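Local coordinates for protein Beta/alpha-amylase (Paenibacillus polymyxa, PDB 3VOC) that hydrolyses alpha-1,4-glucosidic linkages of starch, with this N-terminal beta-amylase domain removing maltose units from the non-reducing ends of the chains, at residues Val342-Val345 / Ser346-Asn350; Ser168-Pro171 / Ala172-Trp175; Phe194-Ala197 / Met198-Tyr202; Glu373-Ile376 / Thr377-Tyr381. All coordinates share one frame; numbering follows the deposited sequence.

All four contacts are local and lie in the catalytic TIM-barrel domain of glycosyl hydrolase family 14. Interactions 1 and 4 touch, with centres about 11 Å apart. Their helices, 338-352 and 367-378, are held together by a salt bridge from Asp343 OD1 to Lys375 NZ at 2.6 Å, and Ser346 OG lies 2.7 Å from Tyr381 OH in a probable hydrogen bond. Interaction 2 is a loop about 14 Å from interaction 1 at the nearest atoms. Its Tyr169 side chain comes to about 5 Å from that of Glu163, the predicted proton donor. Interaction 3 is far from the annotated sites, its centre about 42 Å from that of interaction 4.

Interaction 1 of 4, residues Val342-Val345 / Ser346-Asn350; sequences VDTV and SSIAN
Ser346 and Ser347 each turn a hydroxyl back onto a carbonyl one helical turn earlier. They lie on helix 338-352, which connects barrel strands 318-321 and 356-359 in a beta-alpha-beta unit. The backbone bonds follow the usual i to i+4 pattern. Two of the carbonyls also take a serine hydroxyl. Val342 O accepts Ser346 N at 2.8 Å and Ser346 OG also at 2.8 Å, from opposite faces of its plane. Asp343 O is gripped in the same way by Ser347 N at 2.8 Å and by Ser347 OG at 3.0 Å. Ser346 OG stands beside its own backbone N (chi1 -61°), and this folds it back over the preceding turn. The same hydroxyl also bonds to Tyr381 OH. With an alanine in place of Ser346, the Tyr381 hydroxyl would probably lose its mate and Val342 O its second donor. The Asp343 carboxylate points elsewhere, to Lys375 and to a bound Tris molecule. The rest is apolar packing. Val345 packs on Ile309 of helix 305-315 and on Leu319 and Phe321 of strand 318-321. Thr344 and Ile348 run side by side, with Thr344 CG2 4.0 Å from Ile348 CD1.

Interaction 2 of 4, residues Ser168-Pro171 / Ala172-Trp175; sequences SYYP and AAGW
Tyr170 O accepts two backbone donors, Ala173 N at 2.9 Å and Trp175 N at 3.3 Å. They reach it from opposite faces of the carbonyl plane. Gly174 N bonds to Pro171 O at 2.9 Å. The Trp175 and Gly174 bonds make a Schellman motif closing a short 3-10 turn. Gly174 has a positive phi (101°), where a side chain would collide with the carbonyl oxygen of Ala173. One water donates to both Pro171 O and Trp175 O and bridges them. Packing centres on Trp175. Tyr169 CB sits over the face of the five-membered indole ring, 3.5 Å from its centroid, in a CH-pi contact. The Tyr169 ring then turns its edge to the six-membered ring, with planes at 58° and centroids 5.0 Å apart. Tyr169 CG stands between its backbone N and carbonyl carbon (chi1 72°), which sets the ring beside the indole. Pro171 CD lies 3.9 Å from Trp175 CE3, while Tyr170 CE2 touches Ala172 CB. Further out, Trp175 NE1 bonds to Gly179 O and Tyr170 OH to Asn86. Tyr169 also meets Trp285 edge-to-face. The turn belongs to the long surface loop that leads from barrel strand 153-156 to helix 188-202.

Interaction 3 of 4, residues Phe194-Ala197 / Met198-Tyr202; sequences FRTA and MNDKY
A Met-aromatic contact joins Met198 to Phe194, one turn apart on helix 188-202. This helix follows the long loop after barrel strand 153-156 in the TIM-barrel domain, and the contact is far from the annotated sites. Met198 CG does most of the touching. It lies over one face of the Phe194 ring in a CH-pi contact, 4.1 Å from the ring centroid and 3.7 Å from Phe194 CE1. Met198 SD sits obliquely to the same ring, 4.8 Å from the centroid. The Met198 chain bends at chi2 (-58°) and again at chi3, and the two bends bring Met198 CE to 4.0 Å from Ala197 CB. With Phe194 CG anti to the backbone N (chi1 180°), the ring lies along the flank that Met198 occupies. Met198 also touches Ile208 and Trp212 of helix 205-212, and Phe194 meets Trp248 of helix 240-268. Replacing Met198 with an alanine is likely to open a gap beside the Phe194 ring and give that ring more room to turn. On the outer side, Thr196 and Asp200 lie side by side, with Thr196 CG2 3.8 Å from Asp200 OD2. Near the helix end, Lys201 reaches Asp244 in a salt bridge and Tyr202 OH bonds to the same carboxylate. Lys201 CG lies 3.9 Å above the plane of the Tyr202 ring, over its centre.

Interaction 4 of 4, residues Glu373-Ile376 / Thr377-Tyr381; sequences EEKI and TKFGY
Glu374 OE1 accepts from two lysines, Lys378 NZ at 2.7 Å and Lys375 NZ at 2.9 Å. Both approach from outside the carboxylate plane, on opposite faces. The two ammonium groups are 4.5 Å apart (Lys375 NZ to Lys378 NZ), and the shared carboxylate oxygen probably offsets their repulsion. Lys378 is extended beyond CG and lays its CE 3.6 Å from Glu374 CG. A second polar pair lies one residue earlier along the helix. Thr377 N and Thr377 OG1 reach Glu373 O from opposite faces of its plane, the hydroxyl at 2.8 Å. Thr377 OG1 stands between its backbone N and carbonyl carbon (chi1 57°), which turns it toward Glu373 O. Beyond it the chain leaves the helix. Tyr381 N bonds to Ile376 O at 3.1 Å, in the carbonyl plane and on a lone pair, and Ile376 CG2 packs 3.8 Å from Tyr381 CB. Around this shell, Lys371 holds the other oxygen of Glu374 and Lys413 pairs with Glu373. Lys375 NZ is tied to helix 338-352 by a salt bridge to Asp343 and a hydrogen bond to Ser339 OG, while Phe379 packs on Ser346 and Ser347. Gly380, with positive phi (61°), lets the chain turn before strand 383-386. The six-to-one bond, the glycine and the apolar pair resemble a Schellman motif, without its five-to-two bond, at the end of helix 367-378 in a barrel beta-alpha-beta unit.

Interaction 1 of 4, residues Val342-Val345 / Ser346-Asn350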
ATOM      1  N   VAL A 342      -4.873  13.847   3.790  1.00 13.85           N
ATOM      2  CA  VAL A 342      -3.699  13.708   4.655  1.00 14.54           C
ATOM      3  C   VAL A 342      -4.024  14.149   6.086  1.00 14.83           C
ATOM      4  O   VAL A 342      -3.687  13.449   7.038  1.00 14.36           O
ATOM      5  CB  VAL A 342      -2.477  14.514   4.131  1.00 13.79           C
ATOM      6  CG1 VAL A 342      -1.346  14.502   5.181  1.00 14.67           C
ATOM      7  CG2 VAL A 342      -1.981  13.946   2.770  1.00 14.54           C
ATOM      8  N   ASP A 343      -4.672  15.313   6.231  1.00 16.03           N
ATOM      9  CA  ASP A 343      -5.063  15.800   7.568  1.00 17.15           C
ATOM     10  C   ASP A 343      -5.973  14.798   8.279  1.00 17.25           C
ATOM     11  O   ASP A 343      -5.751  14.487   9.441  1.00 17.21           O
ATOM     12  CB  ASP A 343      -5.764  17.156   7.508  1.00 17.06           C
ATOM     13  CG  ASP A 343      -4.850  18.278   7.043  1.00 19.25           C
ATOM     14  OD1 ASP A 343      -3.634  18.046   6.869  1.00 19.44           O
ATOM     15  OD2 ASP A 343      -5.367  19.404   6.838  1.00 21.76           O
ATOM     16  N   THR A 344      -6.974  14.292   7.560  1.00 17.78           N
ATOM     17  CA  THR A 344      -7.919  13.317   8.118  1.00 18.08           C
ATOM     18  C   THR A 344      -7.204  12.076   8.642  1.00 17.69           C
ATOM     19  O   THR A 344      -7.325  11.740   9.819  1.00 18.49           O
ATOM     20  CB  THR A 344      -8.992  12.920   7.081  1.00 18.79           C
ATOM     21  OG1 THR A 344      -9.757  14.084   6.740  1.00 17.96           O
ATOM     22  CG2 THR A 344      -9.943  11.848   7.668  1.00 18.59           C
ATOM     23  N   VAL A 345      -6.441  11.418   7.777  1.00 17.15           N
ATOM     24  CA  VAL A 345      -5.764  10.171   8.125  1.00 16.36           C
ATOM     25  C   VAL A 345      -4.751  10.420   9.231  1.00 16.37           C
ATOM     26  O   VAL A 345      -4.700   9.677  10.234  1.00 15.60           O
ATOM     27  CB  VAL A 345      -5.087   9.531   6.880  1.00 16.62           C
ATOM     28  CG1 VAL A 345      -4.090   8.431   7.287  1.00 15.44           C
ATOM     29  CG2 VAL A 345      -6.144   8.993   5.913  1.00 16.39           C
ATOM     30  N   SER A 346      -3.976  11.487   9.069  1.00 16.39           N
ATOM     31  CA  SER A 346      -2.948  11.843  10.060  1.00 16.68           C
ATOM     32  C   SER A 346      -3.527  12.141  11.446  1.00 17.07           C
ATOM     33  O   SER A 346      -2.987  11.668  12.450  1.00 17.00           O
ATOM     34  CB  SER A 346      -2.083  13.019   9.570  1.00 16.64           C
ATOM     35  OG  SER A 346      -1.390  12.697   8.367  1.00 16.55           O
ATOM     36  N   SER A 347      -4.603  12.924  11.499  1.00 17.70           N
ATOM     37  CA  SER A 347      -5.289  13.243  12.772  1.00 19.21           C
ATOM     38  C   SER A 347      -5.800  11.992  13.484  1.00 18.69           C
ATOM     39  O   SER A 347      -5.670  11.861  14.706  1.00 18.57           O
ATOM     40  CB  SER A 347      -6.486  14.167  12.533  1.00 19.62           C
ATOM     41  OG  SER A 347      -6.057  15.489  12.265  1.00 24.40           O
ATOM     42  N   ILE A 348      -6.400  11.088  12.718  1.00 18.14           N
ATOM     43  CA  ILE A 348      -6.889   9.832  13.286  1.00 18.12           C
ATOM     44  C   ILE A 348      -5.738   8.993  13.834  1.00 17.91           C
ATOM     45  O   ILE A 348      -5.792   8.535  14.983  1.00 17.28           O
ATOM     46  CB  ILE A 348      -7.722   9.037  12.277  1.00 18.23           C
ATOM     47  CG1 ILE A 348      -8.967   9.848  11.885  1.00 18.90           C
ATOM     48  CG2 ILE A 348      -8.075   7.622  12.847  1.00 18.73           C
ATOM     49  CD1 ILE A 348      -9.734   9.299  10.683  1.00 19.31           C
ATOM     50  N   ALA A 349      -4.702   8.789  13.021  1.00 17.45           N
ATOM     51  CA  ALA A 349      -3.521   8.061  13.484  1.00 17.14           C
ATOM     52  C   ALA A 349      -2.938   8.657  14.778  1.00 17.60           C
ATOM     53  O   ALA A 349      -2.654   7.924  15.731  1.00 16.51           O
ATOM     54  CB  ALA A 349      -2.470   8.013  12.387  1.00 16.77           C
ATOM     55  N   ASN A 350      -2.769   9.981  14.825  1.00 17.73           N
ATOM     56  CA  ASN A 350      -2.225  10.606  16.050  1.00 19.57           C
ATOM     57  C   ASN A 350      -3.138  10.461  17.253  1.00 19.67           C
ATOM     58  O   ASN A 350      -2.664  10.216  18.357  1.00 19.60           O
ATOM     59  CB  ASN A 350      -1.873  12.084  15.847  1.00 19.57           C
ATOM     60  CG  ASN A 350      -0.588  12.263  15.065  1.00 21.42           C
ATOM     61  OD1 ASN A 350       0.261  11.369  15.032  1.00 22.29           O
ATOM     62  ND2 ASN A 350      -0.443  13.412  14.424  1.00 21.60           N
TER

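Interaction 2 of 4, residues Ser168-Pro171 / Ala172-Trp175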
ATOM      1  N   SER A 168      -8.576  -1.353  -7.381  1.00 15.17           N
ATOM      2  CA  SER A 168      -9.844  -0.754  -7.781  1.00 15.81           C
ATOM      3  C   SER A 168      -9.720   0.177  -8.976  1.00 15.84           C
ATOM      4  O   SER A 168     -10.707   0.413  -9.667  1.00 15.68           O
ATOM      5  CB  SER A 168     -10.442   0.004  -6.598  1.00 15.58           C
ATOM      6  OG  SER A 168      -9.510   0.959  -6.117  1.00 15.14           O
ATOM      7  N   TYR A 169      -8.526   0.723  -9.191  1.00 16.51           N
ATOM      8  CA  TYR A 169      -8.285   1.586 -10.347  1.00 17.30           C
ATOM      9  C   TYR A 169      -7.089   1.052 -11.145  1.00 17.99           C
ATOM     10  O   TYR A 169      -5.978   0.914 -10.620  1.00 18.18           O
ATOM     11  CB  TYR A 169      -8.133   3.064  -9.920  1.00 17.49           C
ATOM     12  CG  TYR A 169      -6.834   3.396  -9.188  1.00 18.64           C
ATOM     13  CD1 TYR A 169      -6.690   3.187  -7.806  1.00 17.43           C
ATOM     14  CD2 TYR A 169      -5.748   3.921  -9.892  1.00 19.39           C
ATOM     15  CE1 TYR A 169      -5.472   3.493  -7.157  1.00 20.59           C
ATOM     16  CE2 TYR A 169      -4.558   4.230  -9.266  1.00 21.39           C
ATOM     17  CZ  TYR A 169      -4.421   4.019  -7.907  1.00 22.45           C
ATOM     18  OH  TYR A 169      -3.219   4.346  -7.332  1.00 26.67           O
ATOM     19  N   TYR A 170      -7.326   0.746 -12.420  1.00 17.85           N
ATOM     20  CA  TYR A 170      -6.364  -0.038 -13.196  1.00 17.91           C
ATOM     21  C   TYR A 170      -6.531   0.290 -14.676  1.00 17.72           C
ATOM     22  O   TYR A 170      -7.567  -0.049 -15.274  1.00 17.33           O
ATOM     23  CB  TYR A 170      -6.603  -1.526 -12.947  1.00 17.24           C
ATOM     24  CG  TYR A 170      -5.456  -2.459 -13.294  1.00 17.82           C
ATOM     25  CD1 TYR A 170      -4.199  -2.308 -12.705  1.00 17.24           C
ATOM     26  CD2 TYR A 170      -5.654  -3.539 -14.167  1.00 16.10           C
ATOM     27  CE1 TYR A 170      -3.157  -3.180 -13.009  1.00 17.60           C
ATOM     28  CE2 TYR A 170      -4.610  -4.418 -14.482  1.00 14.96           C
ATOM     29  CZ  TYR A 170      -3.372  -4.236 -13.894  1.00 16.96           C
ATOM     30  OH  TYR A 170      -2.340  -5.115 -14.159  1.00 15.54           O
ATOM     31  N   PRO A 171      -5.521   0.964 -15.264  1.00 17.79           N
ATOM     32  CA  PRO A 171      -5.605   1.388 -16.671  1.00 17.97           C
ATOM     33  C   PRO A 171      -6.013   0.246 -17.601  1.00 18.72           C
ATOM     34  O   PRO A 171      -6.875   0.436 -18.468  1.00 18.73           O
ATOM     35  CB  PRO A 171      -4.191   1.889 -16.973  1.00 18.13           C
ATOM     36  CG  PRO A 171      -3.724   2.463 -15.640  1.00 18.42           C
ATOM     37  CD  PRO A 171      -4.346   1.539 -14.575  1.00 17.55           C
ATOM     38  N   ALA A 172      -5.449  -0.948 -17.393  1.00 18.96           N
ATOM     39  CA  ALA A 172      -5.733  -2.068 -18.282  1.00 19.59           C
ATOM     40  C   ALA A 172      -7.163  -2.571 -18.188  1.00 19.70           C
ATOM     41  O   ALA A 172      -7.631  -3.259 -19.098  1.00 20.11           O
ATOM     42  CB  ALA A 172      -4.715  -3.219 -18.084  1.00 20.08           C
ATOM     43  N   ALA A 173      -7.863  -2.220 -17.102  1.00 19.70           N
ATOM     44  CA  ALA A 173      -9.286  -2.517 -16.952  1.00 19.57           C
ATOM     45  C   ALA A 173     -10.182  -1.416 -17.532  1.00 19.81           C
ATOM     46  O   ALA A 173     -11.401  -1.485 -17.406  1.00 19.80           O
ATOM     47  CB  ALA A 173      -9.628  -2.755 -15.470  1.00 19.79           C
ATOM     48  N   GLY A 174      -9.583  -0.407 -18.157  1.00 19.77           N
ATOM     49  CA  GLY A 174     -10.347   0.707 -18.751  1.00 19.55           C
ATOM     50  C   GLY A 174     -10.375   1.988 -17.917  1.00 19.77           C
ATOM     51  O   GLY A 174     -10.999   2.988 -18.306  1.00 19.91           O
ATOM     52  N   TRP A 175      -9.696   1.974 -16.771  1.00 19.46           N
ATOM     53  CA  TRP A 175      -9.715   3.129 -15.870  1.00 18.89           C
ATOM     54  C   TRP A 175      -8.852   4.261 -16.423  1.00 18.99           C
ATOM     55  O   TRP A 175      -7.781   4.015 -16.953  1.00 18.49           O
ATOM     56  CB  TRP A 175      -9.206   2.734 -14.481  1.00 18.53           C
ATOM     57  CG  TRP A 175      -9.073   3.889 -13.548  1.00 17.79           C
ATOM     58  CD1 TRP A 175     -10.052   4.404 -12.750  1.00 15.87           C
ATOM     59  CD2 TRP A 175      -7.906   4.700 -13.338  1.00 17.31           C
ATOM     60  NE1 TRP A 175      -9.562   5.493 -12.050  1.00 17.42           N
ATOM     61  CE2 TRP A 175      -8.250   5.691 -12.390  1.00 17.43           C
ATOM     62  CE3 TRP A 175      -6.606   4.692 -13.868  1.00 17.96           C
ATOM     63  CZ2 TRP A 175      -7.334   6.662 -11.944  1.00 19.09           C
ATOM     64  CZ3 TRP A 175      -5.691   5.661 -13.424  1.00 17.86           C
ATOM     65  CH2 TRP A 175      -6.063   6.631 -12.473  1.00 19.34           C
TER
HETATM   66  O   HOH W   1      -7.304   2.766 -19.648  1.00 37.89           O

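Interaction 3 of 4, residues Phe194-Ala197 / Met198-Tyr202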
ATOM      1  N   PHE A 194     -18.751 -13.106   0.922  1.00 15.09           N
ATOM      2  CA  PHE A 194     -19.745 -12.127   1.383  1.00 15.20           C
ATOM      3  C   PHE A 194     -21.037 -12.821   1.825  1.00 15.16           C
ATOM      4  O   PHE A 194     -21.595 -12.475   2.865  1.00 14.73           O
ATOM      5  CB  PHE A 194     -20.024 -11.068   0.292  1.00 14.96           C
ATOM      6  CG  PHE A 194     -21.054 -10.000   0.684  1.00 15.56           C
ATOM      7  CD1 PHE A 194     -20.946  -9.294   1.888  1.00 14.24           C
ATOM      8  CD2 PHE A 194     -22.110  -9.684  -0.182  1.00 16.22           C
ATOM      9  CE1 PHE A 194     -21.873  -8.304   2.227  1.00 15.31           C
ATOM     10  CE2 PHE A 194     -23.054  -8.679   0.145  1.00 14.05           C
ATOM     11  CZ  PHE A 194     -22.933  -7.992   1.350  1.00 14.78           C
ATOM     12  N   ARG A 195     -21.511 -13.795   1.041  1.00 15.67           N
ATOM     13  CA  ARG A 195     -22.710 -14.550   1.425  1.00 15.94           C
ATOM     14  C   ARG A 195     -22.497 -15.229   2.785  1.00 16.03           C
ATOM     15  O   ARG A 195     -23.331 -15.114   3.697  1.00 16.02           O
ATOM     16  CB  ARG A 195     -23.058 -15.605   0.354  1.00 16.74           C
ATOM     17  CG  ARG A 195     -23.582 -15.017  -0.928  1.00 16.87           C
ATOM     18  CD  ARG A 195     -23.555 -16.011  -2.088  1.00 18.10           C
ATOM     19  NE  ARG A 195     -23.824 -15.277  -3.323  1.00 19.56           N
ATOM     20  CZ  ARG A 195     -23.316 -15.556  -4.519  1.00 19.82           C
ATOM     21  NH1 ARG A 195     -22.483 -16.583  -4.677  1.00 18.58           N
ATOM     22  NH2 ARG A 195     -23.646 -14.785  -5.558  1.00 18.83           N
ATOM     23  N   THR A 196     -21.376 -15.933   2.917  1.00 16.43           N
ATOM     24  CA  THR A 196     -21.036 -16.632   4.156  1.00 17.12           C
ATOM     25  C   THR A 196     -20.934 -15.649   5.326  1.00 16.50           C
ATOM     26  O   THR A 196     -21.460 -15.909   6.421  1.00 16.24           O
ATOM     27  CB  THR A 196     -19.740 -17.458   3.997  1.00 17.87           C
ATOM     28  OG1 THR A 196     -19.879 -18.328   2.879  1.00 19.69           O
ATOM     29  CG2 THR A 196     -19.466 -18.308   5.230  1.00 19.71           C
ATOM     30  N   ALA A 197     -20.280 -14.515   5.096  1.00 15.74           N
ATOM     31  CA  ALA A 197     -20.176 -13.484   6.131  1.00 14.87           C
ATOM     32  C   ALA A 197     -21.561 -13.000   6.592  1.00 14.75           C
ATOM     33  O   ALA A 197     -21.778 -12.767   7.796  1.00 14.41           O
ATOM     34  CB  ALA A 197     -19.336 -12.308   5.637  1.00 15.29           C
ATOM     35  N   MET A 198     -22.505 -12.851   5.664  1.00 14.32           N
ATOM     36  CA  MET A 198     -23.838 -12.387   6.066  1.00 15.05           C
ATOM     37  C   MET A 198     -24.671 -13.471   6.749  1.00 15.93           C
ATOM     38  O   MET A 198     -25.435 -13.192   7.685  1.00 16.01           O
ATOM     39  CB  MET A 198     -24.590 -11.786   4.880  1.00 15.16           C
ATOM     40  CG  MET A 198     -23.919 -10.517   4.320  1.00 14.88           C
ATOM     41  SD  MET A 198     -23.727  -9.195   5.537  1.00 16.89           S
ATOM     42  CE  MET A 198     -21.984  -9.395   6.001  1.00 16.28           C
ATOM     43  N   ASN A 199     -24.541 -14.698   6.264  1.00 16.88           N
ATOM     44  CA  ASN A 199     -25.152 -15.850   6.944  1.00 18.26           C
ATOM     45  C   ASN A 199     -24.629 -16.035   8.379  1.00 18.54           C
ATOM     46  O   ASN A 199     -25.416 -16.251   9.310  1.00 18.82           O
ATOM     47  CB  ASN A 199     -24.947 -17.129   6.145  1.00 18.01           C
ATOM     48  CG  ASN A 199     -25.959 -18.214   6.515  1.00 20.35           C
ATOM     49  OD1 ASN A 199     -27.174 -18.020   6.399  1.00 20.17           O
ATOM     50  ND2 ASN A 199     -25.457 -19.364   6.952  1.00 22.87           N
ATOM     51  N   ASP A 200     -23.316 -15.929   8.552  1.00 18.26           N
ATOM     52  CA  ASP A 200     -22.703 -15.946   9.886  1.00 18.62           C
ATOM     53  C   ASP A 200     -23.155 -14.795  10.765  1.00 17.76           C
ATOM     54  O   ASP A 200     -23.381 -14.980  11.966  1.00 17.70           O
ATOM     55  CB  ASP A 200     -21.172 -15.942   9.789  1.00 18.53           C
ATOM     56  CG  ASP A 200     -20.624 -17.248   9.268  1.00 20.87           C
ATOM     57  OD1 ASP A 200     -21.404 -18.222   9.183  1.00 24.57           O
ATOM     58  OD2 ASP A 200     -19.421 -17.301   8.933  1.00 23.75           O
ATOM     59  N   LYS A 201     -23.286 -13.606  10.183  1.00 17.24           N
ATOM     60  CA  LYS A 201     -23.689 -12.448  10.980  1.00 17.00           C
ATOM     61  C   LYS A 201     -25.161 -12.554  11.422  1.00 17.00           C
ATOM     62  O   LYS A 201     -25.469 -12.426  12.606  1.00 16.42           O
ATOM     63  CB  LYS A 201     -23.441 -11.139  10.227  1.00 16.77           C
ATOM     64  CG  LYS A 201     -23.881  -9.898  10.995  1.00 15.64           C
ATOM     65  CD  LYS A 201     -23.514  -8.594  10.291  1.00 14.70           C
ATOM     66  CE  LYS A 201     -23.914  -7.391  11.135  1.00 16.37           C
ATOM     67  NZ  LYS A 201     -23.443  -6.116  10.520  1.00 15.80           N
ATOM     68  N   TYR A 202     -26.064 -12.782  10.467  1.00 16.73           N
ATOM     69  CA  TYR A 202     -27.492 -12.728  10.779  1.00 17.07           C
ATOM     70  C   TYR A 202     -28.105 -14.077  11.111  1.00 17.22           C
ATOM     71  O   TYR A 202     -29.099 -14.130  11.842  1.00 17.16           O
ATOM     72  CB  TYR A 202     -28.259 -12.029   9.666  1.00 16.86           C
ATOM     73  CG  TYR A 202     -27.846 -10.592   9.556  1.00 16.84           C
ATOM     74  CD1 TYR A 202     -28.157  -9.685  10.576  1.00 17.27           C
ATOM     75  CD2 TYR A 202     -27.121 -10.131   8.449  1.00 15.96           C
ATOM     76  CE1 TYR A 202     -27.768  -8.366  10.500  1.00 15.80           C
ATOM     77  CE2 TYR A 202     -26.729  -8.800   8.361  1.00 15.92           C
ATOM     78  CZ  TYR A 202     -27.055  -7.929   9.392  1.00 16.94           C
ATOM     79  OH  TYR A 202     -26.695  -6.612   9.311  1.00 15.46           O
TER

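Interaction 4 of 4, residues Glu373-Ile376 / Thr377-Tyr381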
ATOM      1  N   GLU A 373       6.625  19.629   4.272  1.00 16.70           N
ATOM      2  CA  GLU A 373       7.080  20.209   5.531  1.00 17.12           C
ATOM      3  C   GLU A 373       5.912  20.524   6.464  1.00 16.88           C
ATOM      4  O   GLU A 373       5.976  20.224   7.652  1.00 16.99           O
ATOM      5  CB  GLU A 373       7.894  21.488   5.305  1.00 17.13           C
ATOM      6  CG  GLU A 373       8.517  22.013   6.606  1.00 18.22           C
ATOM      7  CD  GLU A 373       9.025  23.435   6.479  1.00 21.95           C
ATOM      8  OE1 GLU A 373       8.339  24.256   5.839  1.00 21.99           O
ATOM      9  OE2 GLU A 373      10.105  23.727   7.034  1.00 22.74           O
ATOM     10  N   GLU A 374       4.862  21.133   5.921  1.00 17.26           N
ATOM     11  CA  GLU A 374       3.655  21.444   6.706  1.00 17.61           C
ATOM     12  C   GLU A 374       3.062  20.180   7.343  1.00 17.29           C
ATOM     13  O   GLU A 374       2.755  20.161   8.538  1.00 16.97           O
ATOM     14  CB  GLU A 374       2.625  22.190   5.834  1.00 18.23           C
ATOM     15  CG  GLU A 374       1.205  22.275   6.420  1.00 19.95           C
ATOM     16  CD  GLU A 374       0.105  22.294   5.348  1.00 23.63           C
ATOM     17  OE1 GLU A 374      -1.038  21.865   5.625  1.00 21.81           O
ATOM     18  OE2 GLU A 374       0.379  22.752   4.223  1.00 27.13           O
ATOM     19  N   LYS A 375       2.929  19.118   6.548  1.00 16.30           N
ATOM     20  CA  LYS A 375       2.319  17.894   7.033  1.00 16.45           C
ATOM     21  C   LYS A 375       3.143  17.208   8.111  1.00 16.44           C
ATOM     22  O   LYS A 375       2.617  16.887   9.190  1.00 15.58           O
ATOM     23  CB  LYS A 375       2.005  16.921   5.869  1.00 17.27           C
ATOM     24  CG  LYS A 375       1.016  17.510   4.809  1.00 15.98           C
ATOM     25  CD  LYS A 375      -0.213  18.143   5.470  1.00 17.45           C
ATOM     26  CE  LYS A 375      -1.290  18.529   4.419  1.00 17.41           C
ATOM     27  NZ  LYS A 375      -2.381  19.406   4.999  1.00 17.23           N
ATOM     28  N   ILE A 376       4.434  17.006   7.845  1.00 15.95           N
ATOM     29  CA  ILE A 376       5.278  16.280   8.811  1.00 16.14           C
ATOM     30  C   ILE A 376       5.387  17.006  10.162  1.00 16.41           C
ATOM     31  O   ILE A 376       5.491  16.353  11.191  1.00 15.89           O
ATOM     32  CB  ILE A 376       6.681  15.870   8.227  1.00 16.03           C
ATOM     33  CG1 ILE A 376       7.506  17.094   7.807  1.00 15.98           C
ATOM     34  CG2 ILE A 376       6.495  14.909   7.039  1.00 14.47           C
ATOM     35  CD1 ILE A 376       8.899  16.747   7.239  1.00 14.47           C
ATOM     36  N   THR A 377       5.347  18.343  10.148  1.00 16.86           N
ATOM     37  CA  THR A 377       5.463  19.133  11.375  1.00 17.84           C
ATOM     38  C   THR A 377       4.122  19.295  12.109  1.00 18.59           C
ATOM     39  O   THR A 377       4.106  19.350  13.338  1.00 18.96           O
ATOM     40  CB  THR A 377       6.072  20.548  11.138  1.00 18.07           C
ATOM     41  OG1 THR A 377       5.289  21.251  10.169  1.00 17.30           O
ATOM     42  CG2 THR A 377       7.528  20.454  10.651  1.00 17.41           C
ATOM     43  N   LYS A 378       3.009  19.385  11.367  1.00 18.99           N
ATOM     44  CA  LYS A 378       1.673  19.445  11.978  1.00 18.88           C
ATOM     45  C   LYS A 378       1.358  18.147  12.718  1.00 18.62           C
ATOM     46  O   LYS A 378       0.701  18.159  13.759  1.00 18.67           O
ATOM     47  CB  LYS A 378       0.581  19.675  10.928  1.00 19.24           C
ATOM     48  CG  LYS A 378       0.308  21.130  10.585  1.00 19.32           C
ATOM     49  CD  LYS A 378      -0.736  21.236   9.465  1.00 19.80           C
ATOM     50  CE  LYS A 378      -1.066  22.692   9.126  1.00 20.72           C
ATOM     51  NZ  LYS A 378      -2.039  22.799   7.977  1.00 18.77           N
ATOM     52  N   PHE A 379       1.824  17.028  12.178  1.00 18.09           N
ATOM     53  CA  PHE A 379       1.357  15.726  12.664  1.00 17.88           C
ATOM     54  C   PHE A 379       2.411  14.836  13.310  1.00 17.44           C
ATOM     55  O   PHE A 379       2.166  13.658  13.566  1.00 17.88           O
ATOM     56  CB  PHE A 379       0.603  15.001  11.545  1.00 17.77           C
ATOM     57  CG  PHE A 379      -0.606  15.758  11.048  1.00 17.33           C
ATOM     58  CD1 PHE A 379      -1.728  15.911  11.867  1.00 17.46           C
ATOM     59  CD2 PHE A 379      -0.619  16.320   9.773  1.00 17.54           C
ATOM     60  CE1 PHE A 379      -2.846  16.628  11.432  1.00 17.68           C
ATOM     61  CE2 PHE A 379      -1.737  17.043   9.319  1.00 18.53           C
ATOM     62  CZ  PHE A 379      -2.858  17.190  10.154  1.00 17.13           C
ATOM     63  N   GLY A 380       3.591  15.386  13.570  1.00 17.07           N
ATOM     64  CA  GLY A 380       4.601  14.614  14.312  1.00 16.65           C
ATOM     65  C   GLY A 380       5.030  13.339  13.596  1.00 15.77           C
ATOM     66  O   GLY A 380       5.204  12.284  14.231  1.00 15.35           O
ATOM     67  N   TYR A 381       5.215  13.433  12.277  1.00 14.79           N
ATOM     68  CA  TYR A 381       5.702  12.288  11.489  1.00 14.66           C
ATOM     69  C   TYR A 381       7.056  11.779  11.979  1.00 14.36           C
ATOM     70  O   TYR A 381       7.904  12.568  12.434  1.00 14.69           O
ATOM     71  CB  TYR A 381       5.758  12.628   9.992  1.00 14.43           C
ATOM     72  CG  TYR A 381       4.444  12.404   9.266  1.00 14.35           C
ATOM     73  CD1 TYR A 381       4.358  11.469   8.224  1.00 13.56           C
ATOM     74  CD2 TYR A 381       3.290  13.116   9.616  1.00 14.84           C
ATOM     75  CE1 TYR A 381       3.164  11.253   7.546  1.00 14.54           C
ATOM     76  CE2 TYR A 381       2.070  12.907   8.930  1.00 14.81           C
ATOM     77  CZ  TYR A 381       2.028  11.960   7.898  1.00 14.35           C
ATOM     78  OH  TYR A 381       0.855  11.702   7.218  1.00 15.22           O
TER